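Local coordinates for protein (superoxide dismutase) (Aquifex pyrophilus, PDB 1COJ) that destroys superoxide radicals, using one iron ion per subunit to convert them to hydrogen peroxide and molecular oxygen, at residues H10-N15 against E22-H27; K33-K38 against E71-M76; E117-A122 against A183-I188; I157-I162 against E198-A203. All coordinates share one frame; numbering follows the deposited sequence.

Interaction 1: residues H10-N15 against E22-H27; sequences HLKPQN and EQIEPH. With FE (Fe (III) ion), chain B.
The carbonyl oxygen of P13 is buried against a methyl, 3.5 Å from CG2 of I24, and finds no hydrogen-bond partner anywhere in the model. I24 looks straight at the 10-15 loop from helix 21-47. Its first torsion of -65° sets CG2 opposite the backbone N, where that methyl also meets the proline ring, at CD, and the CG methylene of K12. At the solvent side K12 runs out fully extended and crosses the carboxylate of E25, its NZ 2.8 Å from OE2. The ammonium comes in on the syn side of that oxygen but 29° out of the carboxylate plane, and E29, one turn on, takes the same lysine in a second salt bridge. A methionine here would probably leave the E25 carboxylate without its mate and take one of two lysines from E29. About one turn beyond I24, H27 binds the iron through NE2 at 2.1 Å, in a site completed by H81, D163, H167 and a water. The loop is thus joined to the helix that carries H27 by an apolar patch with an unpaired carbonyl inside and by an ion pair at the more exposed side.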
# COMPACT_ATOMS: atom_id res chain seq x y z
N HIS A 10 -12.68 27.13 -13.75
CA HIS A 10 -14.10 27.15 -14.08
C HIS A 10 -14.89 25.99 -13.46
O HIS A 10 -16.11 25.97 -13.53
CB HIS A 10 -14.30 27.17 -15.60
CG HIS A 10 -14.02 25.87 -16.27
ND1 HIS A 10 -12.80 25.54 -16.82
CD2 HIS A 10 -14.83 24.81 -16.53
CE1 HIS A 10 -12.86 24.35 -17.38
NE2 HIS A 10 -14.08 23.88 -17.22
N LEU A 11 -14.18 25.03 -12.88
CA LEU A 11 -14.79 23.86 -12.26
C LEU A 11 -15.14 24.07 -10.78
O LEU A 11 -15.82 23.23 -10.19
CB LEU A 11 -13.84 22.67 -12.38
CG LEU A 11 -14.14 21.52 -13.36
CD1 LEU A 11 -14.78 22.02 -14.63
CD2 LEU A 11 -12.84 20.78 -13.65
N LYS A 12 -14.66 25.16 -10.19
CA LYS A 12 -14.90 25.44 -8.77
C LYS A 12 -16.38 25.66 -8.43
O LYS A 12 -17.00 26.62 -8.90
CB LYS A 12 -14.08 26.65 -8.34
CG LYS A 12 -14.04 26.86 -6.84
CD LYS A 12 -13.18 28.06 -6.53
CE LYS A 12 -13.10 28.32 -5.04
NZ LYS A 12 -12.31 29.55 -4.79
N PRO A 13 -16.95 24.79 -7.58
CA PRO A 13 -18.35 24.87 -7.15
C PRO A 13 -18.52 25.99 -6.13
O PRO A 13 -17.57 26.35 -5.42
CB PRO A 13 -18.60 23.51 -6.49
CG PRO A 13 -17.46 22.65 -6.94
CD PRO A 13 -16.32 23.60 -6.99
N GLN A 14 -19.73 26.53 -6.03
CA GLN A 14 -20.01 27.59 -5.08
C GLN A 14 -21.47 27.55 -4.67
O GLN A 14 -22.34 27.20 -5.46
CB GLN A 14 -19.68 28.95 -5.70
CG GLN A 14 -18.85 29.86 -4.81
CD GLN A 14 -17.47 29.29 -4.50
OE1 GLN A 14 -17.29 28.56 -3.53
NE2 GLN A 14 -16.51 29.60 -5.35
N ASN A 15 -21.72 27.85 -3.40
CA ASN A 15 -23.05 27.89 -2.82
C ASN A 15 -23.77 26.54 -2.88
O ASN A 15 -24.98 26.49 -3.11
CB ASN A 15 -23.90 28.99 -3.46
CG ASN A 15 -23.28 30.37 -3.32
OD1 ASN A 15 -22.63 30.67 -2.32
ND2 ASN A 15 -23.46 31.20 -4.32
N GLU A 22 -16.59 27.55 2.60
CA GLU A 22 -15.46 27.45 3.50
C GLU A 22 -14.79 26.08 3.32
O GLU A 22 -13.58 25.96 3.43
CB GLU A 22 -15.92 27.62 4.95
CG GLU A 22 -14.78 27.62 5.97
CD GLU A 22 -15.26 27.77 7.42
OE1 GLU A 22 -14.40 28.05 8.29
OE2 GLU A 22 -16.47 27.60 7.70
N GLN A 23 -15.60 25.06 3.06
CA GLN A 23 -15.11 23.71 2.85
C GLN A 23 -14.48 23.58 1.46
O GLN A 23 -13.41 22.98 1.29
CB GLN A 23 -16.27 22.71 3.00
CG GLN A 23 -15.92 21.26 2.70
CD GLN A 23 -14.89 20.70 3.65
OE1 GLN A 23 -15.23 20.20 4.73
NE2 GLN A 23 -13.63 20.78 3.28
N ILE A 24 -15.15 24.17 0.47
CA ILE A 24 -14.68 24.13 -0.92
C ILE A 24 -13.34 24.84 -1.14
O ILE A 24 -12.48 24.34 -1.86
CB ILE A 24 -15.74 24.74 -1.87
CG1 ILE A 24 -17.01 23.88 -1.88
CG2 ILE A 24 -15.18 24.90 -3.28
CD1 ILE A 24 -16.81 22.47 -2.41
N GLU A 25 -13.17 25.99 -0.48
CA GLU A 25 -11.96 26.80 -0.65
C GLU A 25 -10.62 26.05 -0.53
O GLU A 25 -9.87 25.98 -1.51
CB GLU A 25 -12.00 28.02 0.28
CG GLU A 25 -10.92 29.07 0.01
CD GLU A 25 -11.10 29.82 -1.31
OE1 GLU A 25 -10.18 30.57 -1.70
OE2 GLU A 25 -12.15 29.65 -1.97
N PRO A 26 -10.30 25.48 0.64
CA PRO A 26 -9.03 24.78 0.76
C PRO A 26 -8.94 23.53 -0.12
O PRO A 26 -7.87 23.19 -0.63
CB PRO A 26 -8.96 24.43 2.25
CG PRO A 26 -10.39 24.25 2.62
CD PRO A 26 -11.06 25.40 1.91
N HIS A 27 -10.07 22.87 -0.33
CA HIS A 27 -10.11 21.66 -1.14
C HIS A 27 -9.70 21.95 -2.58
O HIS A 27 -8.87 21.23 -3.15
CB HIS A 27 -11.51 21.03 -1.10
CG HIS A 27 -11.53 19.58 -1.49
ND1 HIS A 27 -12.68 18.83 -1.61
CD2 HIS A 27 -10.51 18.73 -1.78
CE1 HIS A 27 -12.33 17.59 -1.96
NE2 HIS A 27 -11.02 17.47 -2.08
FE FE B . -9.87 15.68 -2.11
O HOH W 1 -9.00 13.88 -2.16

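Interaction 2: residues K33-K38 against E71-M76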
# COMPACT_ATOMS: atom_id res chain seq x y z
N LYS A 33 -5.09 22.13 -6.53
CA LYS A 33 -4.03 22.85 -7.21
C LYS A 33 -2.64 22.35 -6.82
O LYS A 33 -1.70 22.44 -7.62
CB LYS A 33 -4.18 24.35 -6.99
CG LYS A 33 -5.45 24.90 -7.62
CD LYS A 33 -5.49 26.42 -7.62
CE LYS A 33 -6.71 26.90 -8.39
NZ LYS A 33 -6.73 28.39 -8.49
N GLY A 34 -2.54 21.75 -5.64
CA GLY A 34 -1.27 21.21 -5.17
C GLY A 34 -0.87 20.00 -5.99
O GLY A 34 0.32 19.79 -6.27
N TYR A 35 -1.86 19.20 -6.38
CA TYR A 35 -1.62 18.00 -7.18
C TYR A 35 -1.17 18.41 -8.58
O TYR A 35 -0.33 17.75 -9.19
CB TYR A 35 -2.87 17.13 -7.27
CG TYR A 35 -3.32 16.59 -5.94
CD1 TYR A 35 -2.44 15.92 -5.10
CD2 TYR A 35 -4.63 16.77 -5.50
CE1 TYR A 35 -2.84 15.45 -3.85
CE2 TYR A 35 -5.05 16.30 -4.25
CZ TYR A 35 -4.15 15.64 -3.44
OH TYR A 35 -4.55 15.14 -2.21
N VAL A 36 -1.75 19.49 -9.09
CA VAL A 36 -1.39 19.99 -10.42
C VAL A 36 0.07 20.45 -10.41
O VAL A 36 0.86 20.08 -11.29
CB VAL A 36 -2.32 21.17 -10.86
CG1 VAL A 36 -1.83 21.78 -12.17
CG2 VAL A 36 -3.76 20.67 -11.01
N ALA A 37 0.44 21.21 -9.38
CA ALA A 37 1.80 21.72 -9.25
C ALA A 37 2.83 20.60 -9.14
O ALA A 37 3.87 20.63 -9.81
CB ALA A 37 1.89 22.64 -8.04
N LYS A 38 2.55 19.61 -8.31
CA LYS A 38 3.47 18.49 -8.13
C LYS A 38 3.58 17.60 -9.36
O LYS A 38 4.67 17.11 -9.68
CB LYS A 38 3.11 17.68 -6.89
CG LYS A 38 3.63 18.31 -5.61
CD LYS A 38 5.15 18.38 -5.64
CE LYS A 38 5.68 19.06 -4.41
NZ LYS A 38 7.16 18.96 -4.37
N GLU A 71 3.87 9.92 -9.79
CA GLU A 71 3.20 10.45 -10.96
C GLU A 71 1.75 9.98 -10.94
O GLU A 71 0.84 10.75 -11.25
CB GLU A 71 3.87 9.99 -12.25
CG GLU A 71 3.24 10.59 -13.51
CD GLU A 71 3.88 10.06 -14.78
OE1 GLU A 71 4.18 8.85 -14.83
OE2 GLU A 71 4.07 10.85 -15.73
N THR A 72 1.53 8.72 -10.57
CA THR A 72 0.18 8.17 -10.53
C THR A 72 -0.63 8.80 -9.40
O THR A 72 -1.82 9.07 -9.55
CB THR A 72 0.16 6.62 -10.36
OG1 THR A 72 0.74 6.24 -9.11
CG2 THR A 72 0.92 5.94 -11.49
N PHE A 73 0.03 9.08 -8.27
CA PHE A 73 -0.62 9.69 -7.12
C PHE A 73 -1.14 11.08 -7.47
O PHE A 73 -2.32 11.39 -7.27
CB PHE A 73 0.34 9.79 -5.93
CG PHE A 73 -0.29 10.36 -4.69
CD1 PHE A 73 -1.11 9.56 -3.89
CD2 PHE A 73 -0.09 11.69 -4.33
CE1 PHE A 73 -1.73 10.09 -2.76
CE2 PHE A 73 -0.69 12.23 -3.20
CZ PHE A 73 -1.52 11.43 -2.41
N ASN A 74 -0.26 11.90 -8.04
CA ASN A 74 -0.62 13.26 -8.39
C ASN A 74 -1.54 13.40 -9.60
O ASN A 74 -2.49 14.19 -9.57
CB ASN A 74 0.64 14.12 -8.53
CG ASN A 74 1.35 14.33 -7.19
OD1 ASN A 74 2.36 13.69 -6.90
ND2 ASN A 74 0.80 15.20 -6.37
N TYR A 75 -1.31 12.59 -10.63
CA TYR A 75 -2.16 12.67 -11.82
C TYR A 75 -3.58 12.25 -11.47
O TYR A 75 -4.54 12.89 -11.92
CB TYR A 75 -1.61 11.82 -12.96
CG TYR A 75 -2.35 12.02 -14.26
CD1 TYR A 75 -2.45 13.28 -14.85
CD2 TYR A 75 -2.96 10.94 -14.91
CE1 TYR A 75 -3.15 13.47 -16.04
CE2 TYR A 75 -3.66 11.12 -16.10
CZ TYR A 75 -3.75 12.38 -16.66
OH TYR A 75 -4.46 12.56 -17.83
N MET A 76 -3.72 11.19 -10.69
CA MET A 76 -5.04 10.73 -10.28
C MET A 76 -5.67 11.78 -9.37
O MET A 76 -6.88 12.00 -9.40
CB MET A 76 -4.98 9.37 -9.60
CG MET A 76 -4.82 8.20 -10.56
SD MET A 76 -6.24 7.98 -11.65
CE MET A 76 -5.76 8.93 -13.11
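The ammonium of K38 is gripped twice beyond this pair of helices, by E41 in a salt bridge and by the backbone O of Y61 of the fourth subunit. The root of the same side chain packs inward: its CB lies 3.8 Å from CG of the N74 amide, and the chain then bends at chi2, leading NZ off toward those partners. Y35 and N74 are the point of closest approach of the backbones, CA to CA 5.0 Å, and here each touches the other's main chain, Y35 CB resting 3.8 Å from N74 O and N74 CB as far from Y35 O. The N74 amide lies at the edge of the tyrosine ring, the two planes turned 53° apart. Beside it, CE1 of Y35 meets CE2 of F73 at 3.9 Å in an oblique contact. F73 has its CG anti to the backbone N (chi1 -177°), which carries the ring along the helix flank to the tyrosine. The Y35 hydroxyl bonds to NE2 of H148, and the nearest atom of its side chain is about 5 Å from the iron, next to the ligand H81. N60 of the fourth subunit packs on Y35, F73 and N74, while Y75 and M76 meet the third subunit. The axes of 33-38 and 71-76 approach to 8.4 Å and run 137° apart in direction. Both belong to the alpha-hairpin domain of iron/manganese superoxide dismutases, whose two arms are helices 21-47 and 63-86.

Interaction 3: residues E117-A122 against A183-I188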
# COMPACT_ATOMS: atom_id res chain seq x y z
N GLU A 117 -25.31 1.02 -2.49
CA GLU A 117 -24.00 0.49 -2.80
C GLU A 117 -22.95 1.60 -2.77
O GLU A 117 -21.86 1.41 -2.23
CB GLU A 117 -24.02 -0.19 -4.17
CG GLU A 117 -22.86 -1.15 -4.41
CD GLU A 117 -22.88 -2.36 -3.48
OE1 GLU A 117 -21.82 -2.99 -3.31
OE2 GLU A 117 -23.94 -2.69 -2.92
N LEU A 118 -23.28 2.75 -3.35
CA LEU A 118 -22.36 3.88 -3.37
C LEU A 118 -22.08 4.42 -1.98
O LEU A 118 -20.93 4.71 -1.65
CB LEU A 118 -22.87 5.00 -4.28
CG LEU A 118 -22.35 4.99 -5.72
CD1 LEU A 118 -22.99 6.14 -6.50
CD2 LEU A 118 -20.83 5.12 -5.73
N LYS A 119 -23.12 4.56 -1.17
CA LYS A 119 -22.96 5.07 0.19
C LYS A 119 -22.10 4.10 1.00
O LYS A 119 -21.23 4.53 1.76
CB LYS A 119 -24.32 5.25 0.88
CG LYS A 119 -25.21 6.31 0.25
CD LYS A 119 -26.48 6.47 1.07
CE LYS A 119 -27.48 7.41 0.41
NZ LYS A 119 -26.98 8.80 0.25
N ALA A 120 -22.31 2.81 0.79
CA ALA A 120 -21.55 1.78 1.49
C ALA A 120 -20.06 1.86 1.14
O ALA A 120 -19.20 1.85 2.03
CB ALA A 120 -22.09 0.40 1.15
N ALA A 121 -19.76 1.97 -0.16
CA ALA A 121 -18.38 2.08 -0.63
C ALA A 121 -17.73 3.35 -0.09
O ALA A 121 -16.57 3.34 0.30
CB ALA A 121 -18.32 2.05 -2.16
N ALA A 122 -18.51 4.43 -0.04
CA ALA A 122 -18.01 5.71 0.47
C ALA A 122 -17.67 5.62 1.96
O ALA A 122 -16.76 6.29 2.44
CB ALA A 122 -19.03 6.81 0.22
N ALA A 183 -25.22 15.04 1.47
CA ALA A 183 -25.10 16.36 0.87
C ALA A 183 -24.56 16.25 -0.56
O ALA A 183 -25.03 16.95 -1.45
CB ALA A 183 -24.20 17.25 1.72
N PHE A 184 -23.61 15.35 -0.77
CA PHE A 184 -23.03 15.15 -2.10
C PHE A 184 -24.14 14.77 -3.10
O PHE A 184 -24.23 15.33 -4.19
CB PHE A 184 -21.95 14.06 -2.08
CG PHE A 184 -21.41 13.72 -3.44
CD1 PHE A 184 -20.32 14.42 -3.97
CD2 PHE A 184 -21.99 12.72 -4.21
CE1 PHE A 184 -19.84 14.14 -5.24
CE2 PHE A 184 -21.52 12.43 -5.49
CZ PHE A 184 -20.44 13.14 -6.00
N PHE A 185 -24.98 13.82 -2.71
CA PHE A 185 -26.08 13.39 -3.56
C PHE A 185 -27.09 14.49 -3.88
O PHE A 185 -27.71 14.47 -4.94
CB PHE A 185 -26.78 12.17 -2.96
CG PHE A 185 -26.08 10.87 -3.24
CD1 PHE A 185 -26.31 10.19 -4.43
CD2 PHE A 185 -25.17 10.34 -2.33
CE1 PHE A 185 -25.64 9.00 -4.72
CE2 PHE A 185 -24.49 9.15 -2.61
CZ PHE A 185 -24.73 8.48 -3.81
N LYS A 186 -27.23 15.46 -2.98
CA LYS A 186 -28.16 16.58 -3.19
C LYS A 186 -27.66 17.57 -4.24
O LYS A 186 -28.45 18.34 -4.78
CB LYS A 186 -28.40 17.35 -1.89
CG LYS A 186 -29.18 16.63 -0.82
CD LYS A 186 -29.64 17.64 0.23
CE LYS A 186 -30.24 16.96 1.45
NZ LYS A 186 -29.20 16.30 2.29
N ASN A 187 -26.37 17.56 -4.52
CA ASN A 187 -25.81 18.50 -5.48
C ASN A 187 -25.30 17.90 -6.78
O ASN A 187 -24.55 18.56 -7.51
CB ASN A 187 -24.70 19.32 -4.82
CG ASN A 187 -25.21 20.16 -3.67
OD1 ASN A 187 -25.14 19.77 -2.51
ND2 ASN A 187 -25.71 21.33 -4.00
N ILE A 188 -25.73 16.69 -7.11
CA ILE A 188 -25.27 16.05 -8.34
C ILE A 188 -25.86 16.67 -9.60
O ILE A 188 -27.07 16.84 -9.72
CB ILE A 188 -25.56 14.53 -8.33
CG1 ILE A 188 -24.72 13.84 -7.25
CG2 ILE A 188 -25.24 13.93 -9.70
CD1 ILE A 188 -24.93 12.34 -7.16
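Helix segment 117-122 and the last turn of helix 177-186 stand well apart, their nearest CA atoms, of K119 and F185, being 9.6 Å from each other. The phenyl ring of F185 bridges that gap. A chi1 of -82° leaves its CG beside the backbone N and sends the ring out toward the other helix, where CZ lands 4.0 Å from CB of L118 and equally far from L118 CD1. Both leucine carbons arrive at the ring's edge, close to its plane. K119 reaches back the other way: extended until chi4 (-62°), it folds at the end and brings NZ obliquely to 3.5 Å from F185 CD2, with CG 4.1 Å from CE2. The contact belongs to the C-terminal alpha/beta domain of the family, in which helices pack around a three-stranded antiparallel sheet; L118 also lies on L131 and I160 of that sheet. An alanine in place of F185 would probably open a gap between the helices, take away one of the apolar neighbours of L118 and leave the lysine chain freer to move. The K119 charge itself is answered by D182, one turn before F185, in a salt bridge. E117, one residue before L118, pairs with R54 of the third subunit.

Interaction 4: residues I157-I162 against E198-A203; sequences IPLIVI and EKAMKA
I157 points from its strand straight at helix 190-207, and its CB sends two branches to A200. CG1 stands anti to the carbonyl carbon (chi1 -57°), which leaves CG2 opposite the backbone N; CG2 is the nearer branch, 3.8 Å from A200 CB. The other branch leaves through CG1 and extends to CD1. That end methyl lies beside the helix backbone, 4.1 Å from both the CA and the O of A200, and reaches A203 CB one turn on at 4.3 Å. L159 comes to A200 as well: its CD2 stops 4.1 Å from the alanine CB, giving that one methyl two branched neighbours. Small residues at 200 and 203 let the strand end sit close to the helix, CA of I157 being 6.4 Å from CA of A200. The strand turns a corner at L159, where L159 and I160 form a classic beta bulge opposite L131; the carbonyl of L159 is bonded by R196 from the same helix. The contact thus lays helix 190-207 against strand 157-163, outermost in this chain's sheet, with L133 of strand 128-134 also touching A200 and F210 of the third subunit packing on I157.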
# COMPACT_ATOMS: atom_id res chain seq x y z
N ILE A 157 -14.13 3.59 -16.66
CA ILE A 157 -14.56 4.92 -17.11
C ILE A 157 -15.47 5.43 -15.98
O ILE A 157 -16.57 4.93 -15.78
CB ILE A 157 -15.35 4.86 -18.43
CG1 ILE A 157 -14.50 4.19 -19.51
CG2 ILE A 157 -15.73 6.26 -18.89
CD1 ILE A 157 -15.24 3.94 -20.80
N PRO A 158 -15.00 6.44 -15.22
CA PRO A 158 -15.73 7.03 -14.09
C PRO A 158 -16.97 7.83 -14.46
O PRO A 158 -16.93 8.69 -15.34
CB PRO A 158 -14.69 7.96 -13.45
CG PRO A 158 -13.38 7.52 -14.03
CD PRO A 158 -13.72 7.14 -15.43
N LEU A 159 -18.06 7.57 -13.75
CA LEU A 159 -19.31 8.29 -13.98
C LEU A 159 -19.58 9.16 -12.76
O LEU A 159 -19.81 10.36 -12.89
CB LEU A 159 -20.48 7.32 -14.21
CG LEU A 159 -20.35 6.31 -15.35
CD1 LEU A 159 -21.62 5.50 -15.46
CD2 LEU A 159 -20.05 7.02 -16.67
N ILE A 160 -19.56 8.54 -11.58
CA ILE A 160 -19.78 9.27 -10.33
C ILE A 160 -18.56 9.05 -9.44
O ILE A 160 -18.15 7.90 -9.22
CB ILE A 160 -21.05 8.78 -9.58
CG1 ILE A 160 -22.31 9.07 -10.42
CG2 ILE A 160 -21.14 9.45 -8.20
CD1 ILE A 160 -23.61 8.60 -9.77
N VAL A 161 -17.98 10.14 -8.95
CA VAL A 161 -16.79 10.08 -8.11
C VAL A 161 -17.01 10.81 -6.78
O VAL A 161 -17.31 12.01 -6.76
CB VAL A 161 -15.58 10.70 -8.84
CG1 VAL A 161 -14.35 10.65 -7.97
CG2 VAL A 161 -15.32 9.97 -10.15
N ILE A 162 -16.86 10.09 -5.67
CA ILE A 162 -17.03 10.68 -4.35
C ILE A 162 -15.70 10.68 -3.60
O ILE A 162 -15.08 9.63 -3.42
CB ILE A 162 -18.06 9.90 -3.49
CG1 ILE A 162 -19.36 9.69 -4.26
CG2 ILE A 162 -18.35 10.67 -2.19
CD1 ILE A 162 -20.42 8.91 -3.49
N GLU A 198 -23.18 8.49 -21.78
CA GLU A 198 -23.35 8.37 -23.22
C GLU A 198 -22.01 8.08 -23.89
O GLU A 198 -21.89 7.17 -24.72
CB GLU A 198 -23.94 9.66 -23.79
CG GLU A 198 -24.32 9.60 -25.26
CD GLU A 198 -25.48 8.64 -25.56
OE1 GLU A 198 -26.23 8.28 -24.61
OE2 GLU A 198 -25.65 8.24 -26.74
N LYS A 199 -20.99 8.85 -23.50
CA LYS A 199 -19.65 8.70 -24.05
C LYS A 199 -19.06 7.35 -23.66
O LYS A 199 -18.44 6.68 -24.49
CB LYS A 199 -18.75 9.83 -23.56
CG LYS A 199 -19.18 11.21 -24.03
CD LYS A 199 -18.19 12.27 -23.62
CE LYS A 199 -18.54 13.60 -24.26
NZ LYS A 199 -17.52 14.65 -23.99
N ALA A 200 -19.27 6.95 -22.41
CA ALA A 200 -18.76 5.68 -21.90
C ALA A 200 -19.32 4.51 -22.71
O ALA A 200 -18.58 3.61 -23.11
CB ALA A 200 -19.09 5.53 -20.42
N MET A 201 -20.63 4.54 -22.96
CA MET A 201 -21.29 3.49 -23.72
C MET A 201 -20.83 3.45 -25.18
O MET A 201 -20.65 2.37 -25.75
CB MET A 201 -22.81 3.62 -23.64
CG MET A 201 -23.38 3.28 -22.27
SD MET A 201 -22.86 1.66 -21.64
CE MET A 201 -23.69 0.57 -22.76
N LYS A 202 -20.66 4.63 -25.77
CA LYS A 202 -20.19 4.70 -27.16
C LYS A 202 -18.79 4.12 -27.23
O LYS A 202 -18.48 3.34 -28.13
CB LYS A 202 -20.17 6.14 -27.66
CG LYS A 202 -21.39 6.50 -28.49
CD LYS A 202 -21.64 7.98 -28.57
CE LYS A 202 -22.92 8.28 -29.32
NZ LYS A 202 -23.70 9.34 -28.66
N ALA A 203 -17.96 4.45 -26.23
CA ALA A 203 -16.60 3.93 -26.15
C ALA A 203 -16.60 2.42 -25.98
O ALA A 203 -15.79 1.72 -26.61
CB ALA A 203 -15.85 4.59 -25.00

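In the fold
From the N terminus, interaction 1 comes first and is the most local, closing the short turn that leads into helix 21-47. Farther along that helix, interaction 2 closes the longer hairpin to helix 63-86, so the two follow in series on one arm. Interactions 3 and 4 lie in the second half of the chain and cross: strand 157-163 falls inside the loop that 117-122 and 183-188 close, while 198-203 comes after it. They also touch directly, F184 and L118 lying on residues of 157-162, which ties helices 111-124 and 177-186 to the sheet; interaction 4 itself brings in helix 190-207. Interactions 2 and 3 sit on opposite sides of the chain's centre, and all four touch the third subunit.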